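Local structure of cytochrome P450 (CYP102L1) (Mycobacterium phage Adler, 6N6Q) at residues A[230-233]-A[234-238]. The protein is a virus-encoded cytochrome P450 that holds a haem and probably acts, as its family does, as a monooxygenase inserting oxygen into organic substrates. Numbering follows the deposited sequence.
Sequences KIID and VRRIN
Arg236 sets its CG and CD beside the carbonyl of Ile232, and the last turns of helix 212-237 offer a worked example of how a helix with a buried and an exposed face divides its labour. The amide of Arg236 bonds to Ile232 O at 3.1 Å. Arg236 CG rests 3.2 Å from Ile232 O, within the same turn. Further out, Arg236 CD meets Ile232 CG2 at 4.0 Å. A chi1 of -75°, with CG beside the backbone N, brings the first carbons of the arginine chain to that carbonyl. The neighbours follow the same i to i+4 rule: Val234 N donates to Lys230 O over 3.0 Å, Ile237 N donates to Asp233 O, and the bond from Arg235 N to Ile231 O is weak.

The inward face is the buried one. Ile231 leans on Leu248 and Ile232 on Leu252, both of helix 247-253, and Ile232 also reaches Ile268 of helix 265-296. Arg235 belongs to this buried side too; its chain, bent at chi2 and chi3, carries the guanidinium to Asp246 and Asp249, with NH1 in salt bridges to both.

The opposite character prevails among the exposed residues. Lys230 and Val234 touch lightly, CG to CG2 at 4.2 Å. Asp233 runs alongside Arg236, pointing the same way, but its carboxylate stands 80° from the guanidinium plane. Asp233 OD1 stays 4.1 Å from Arg236 NE, too far for a salt bridge, so any attraction between them is probably mild. The backbone ladder therefore provides the bonding within this part of the helix, while the paired charges that tie it to the following chain belong to Arg235.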
ATOM      1  N   LYS A 230       2.013 -25.353   0.652  1.00 50.16           N
ATOM      2  CA  LYS A 230       0.772 -26.115   0.564  1.00 53.55           C
ATOM      3  C   LYS A 230      -0.210 -25.456  -0.397  1.00 51.64           C
ATOM      4  O   LYS A 230      -0.915 -26.145  -1.141  1.00 55.75           O
ATOM      5  CB  LYS A 230       0.151 -26.273   1.954  1.00 46.05           C
ATOM      6  CG  LYS A 230      -1.010 -27.257   2.001  1.00 60.51           C
ATOM      7  CD  LYS A 230      -1.353 -27.650   3.431  1.00 70.48           C
ATOM      8  CE  LYS A 230      -2.407 -28.749   3.463  1.00 77.64           C
ATOM      9  NZ  LYS A 230      -2.666 -29.242   4.847  1.00 83.65           N
ATOM     10  N   ILE A 231      -0.263 -24.122  -0.401  1.00 50.81           N
ATOM     11  CA  ILE A 231      -1.112 -23.416  -1.356  1.00 54.07           C
ATOM     12  C   ILE A 231      -0.632 -23.670  -2.780  1.00 55.32           C
ATOM     13  O   ILE A 231      -1.437 -23.790  -3.713  1.00 54.01           O
ATOM     14  CB  ILE A 231      -1.148 -21.912  -1.022  1.00 46.06           C
ATOM     15  CG1 ILE A 231      -1.738 -21.696   0.374  1.00 49.37           C
ATOM     16  CG2 ILE A 231      -1.943 -21.143  -2.064  1.00 42.92           C
ATOM     17  CD1 ILE A 231      -1.771 -20.249   0.811  1.00 49.74           C
ATOM     18  N   ILE A 232       0.684 -23.774  -2.968  1.00 56.57           N
ATOM     19  CA  ILE A 232       1.229 -24.047  -4.295  1.00 51.56           C
ATOM     20  C   ILE A 232       0.948 -25.487  -4.705  1.00 52.04           C
ATOM     21  O   ILE A 232       0.544 -25.754  -5.843  1.00 52.09           O
ATOM     22  CB  ILE A 232       2.735 -23.731  -4.324  1.00 53.45           C
ATOM     23  CG1 ILE A 232       2.971 -22.234  -4.111  1.00 55.52           C
ATOM     24  CG2 ILE A 232       3.354 -24.190  -5.636  1.00 51.51           C
ATOM     25  CD1 ILE A 232       4.409 -21.879  -3.807  1.00 49.44           C
ATOM     26  N   ASP A 233       1.144 -26.438  -3.786  1.00 55.11           N
ATOM     27  CA  ASP A 233       0.984 -27.849  -4.128  1.00 53.63           C
ATOM     28  C   ASP A 233      -0.469 -28.197  -4.428  1.00 50.08           C
ATOM     29  O   ASP A 233      -0.749 -28.943  -5.374  1.00 47.25           O
ATOM     30  CB  ASP A 233       1.520 -28.730  -2.999  1.00 56.53           C
ATOM     31  CG  ASP A 233       3.033 -28.771  -2.960  1.00 77.71           C
ATOM     32  OD1 ASP A 233       3.656 -28.743  -4.045  1.00 80.18           O
ATOM     33  OD2 ASP A 233       3.602 -28.831  -1.849  1.00 77.78           O
ATOM     34  N   VAL A 234      -1.406 -27.675  -3.632  1.00 48.98           N
ATOM     35  CA  VAL A 234      -2.820 -27.978  -3.844  1.00 48.36           C
ATOM     36  C   VAL A 234      -3.272 -27.490  -5.216  1.00 50.43           C
ATOM     37  O   VAL A 234      -4.001 -28.189  -5.930  1.00 52.05           O
ATOM     38  CB  VAL A 234      -3.672 -27.372  -2.714  1.00 45.54           C
ATOM     39  CG1 VAL A 234      -5.151 -27.455  -3.053  1.00 48.58           C
ATOM     40  CG2 VAL A 234      -3.393 -28.084  -1.400  1.00 52.20           C
ATOM     41  N   ARG A 235      -2.839 -26.290  -5.611  1.00 48.20           N
ATOM     42  CA  ARG A 235      -3.223 -25.761  -6.916  1.00 45.49           C
ATOM     43  C   ARG A 235      -2.595 -26.565  -8.048  1.00 48.84           C
ATOM     44  O   ARG A 235      -3.217 -26.754  -9.100  1.00 49.67           O
ATOM     45  CB  ARG A 235      -2.827 -24.290  -7.024  1.00 41.85           C
ATOM     46  CG  ARG A 235      -3.143 -23.668  -8.372  1.00 45.27           C
ATOM     47  CD  ARG A 235      -4.642 -23.607  -8.603  1.00 54.87           C
ATOM     48  NE  ARG A 235      -5.294 -22.750  -7.618  1.00 51.82           N
ATOM     49  CZ  ARG A 235      -5.471 -21.443  -7.772  1.00 49.12           C
ATOM     50  NH1 ARG A 235      -5.050 -20.843  -8.877  1.00 48.51           N
ATOM     51  NH2 ARG A 235      -6.070 -20.738  -6.825  1.00 54.98           N
ATOM     52  N   ARG A 236      -1.362 -27.040  -7.853  1.00 50.22           N
ATOM     53  CA  ARG A 236      -0.711 -27.853  -8.875  1.00 50.15           C
ATOM     54  C   ARG A 236      -1.520 -29.102  -9.197  1.00 54.39           C
ATOM     55  O   ARG A 236      -1.529 -29.557 -10.345  1.00 53.43           O
ATOM     56  CB  ARG A 236       0.698 -28.233  -8.421  1.00 48.63           C
ATOM     57  CG  ARG A 236       1.705 -27.098  -8.506  1.00 50.42           C
ATOM     58  CD  ARG A 236       3.024 -27.483  -7.859  1.00 50.89           C
ATOM     59  NE  ARG A 236       3.354 -28.883  -8.106  1.00 62.53           N
ATOM     60  CZ  ARG A 236       3.981 -29.323  -9.192  1.00 66.01           C
ATOM     61  NH1 ARG A 236       4.352 -28.468 -10.137  1.00 66.54           N
ATOM     62  NH2 ARG A 236       4.236 -30.618  -9.332  1.00 49.89           N
ATOM     63  N   ILE A 237      -2.210 -29.663  -8.200  1.00 55.38           N
ATOM     64  CA  ILE A 237      -3.069 -30.816  -8.434  1.00 57.68           C
ATOM     65  C   ILE A 237      -4.356 -30.416  -9.148  1.00 58.13           C
ATOM     66  O   ILE A 237      -4.991 -31.255  -9.797  1.00 66.33           O
ATOM     67  CB  ILE A 237      -3.366 -31.519  -7.094  1.00 56.45           C
ATOM     68  CG1 ILE A 237      -2.063 -31.783  -6.339  1.00 48.90           C
ATOM     69  CG2 ILE A 237      -4.102 -32.827  -7.314  1.00 59.20           C
ATOM     70  CD1 ILE A 237      -1.077 -32.630  -7.110  1.00 51.94           C
ATOM     71  N   ASN A 238      -4.746 -29.145  -9.063  1.00 59.63           N
ATOM     72  CA  ASN A 238      -6.002 -28.681  -9.640  1.00 56.17           C
ATOM     73  C   ASN A 238      -5.785 -28.260 -11.088  1.00 58.93           C
ATOM     74  O   ASN A 238      -5.032 -27.309 -11.338  1.00 64.41           O
ATOM     75  CB  ASN A 238      -6.553 -27.515  -8.833  1.00 54.87           C
ATOM     76  CG  ASN A 238      -7.962 -27.122  -9.245  1.00 58.15           C
ATOM     77  OD1 ASN A 238      -8.348 -27.252 -10.406  1.00 58.04           O
ATOM     78  ND2 ASN A 238      -8.737 -26.631  -8.285  1.00 65.16           N
TER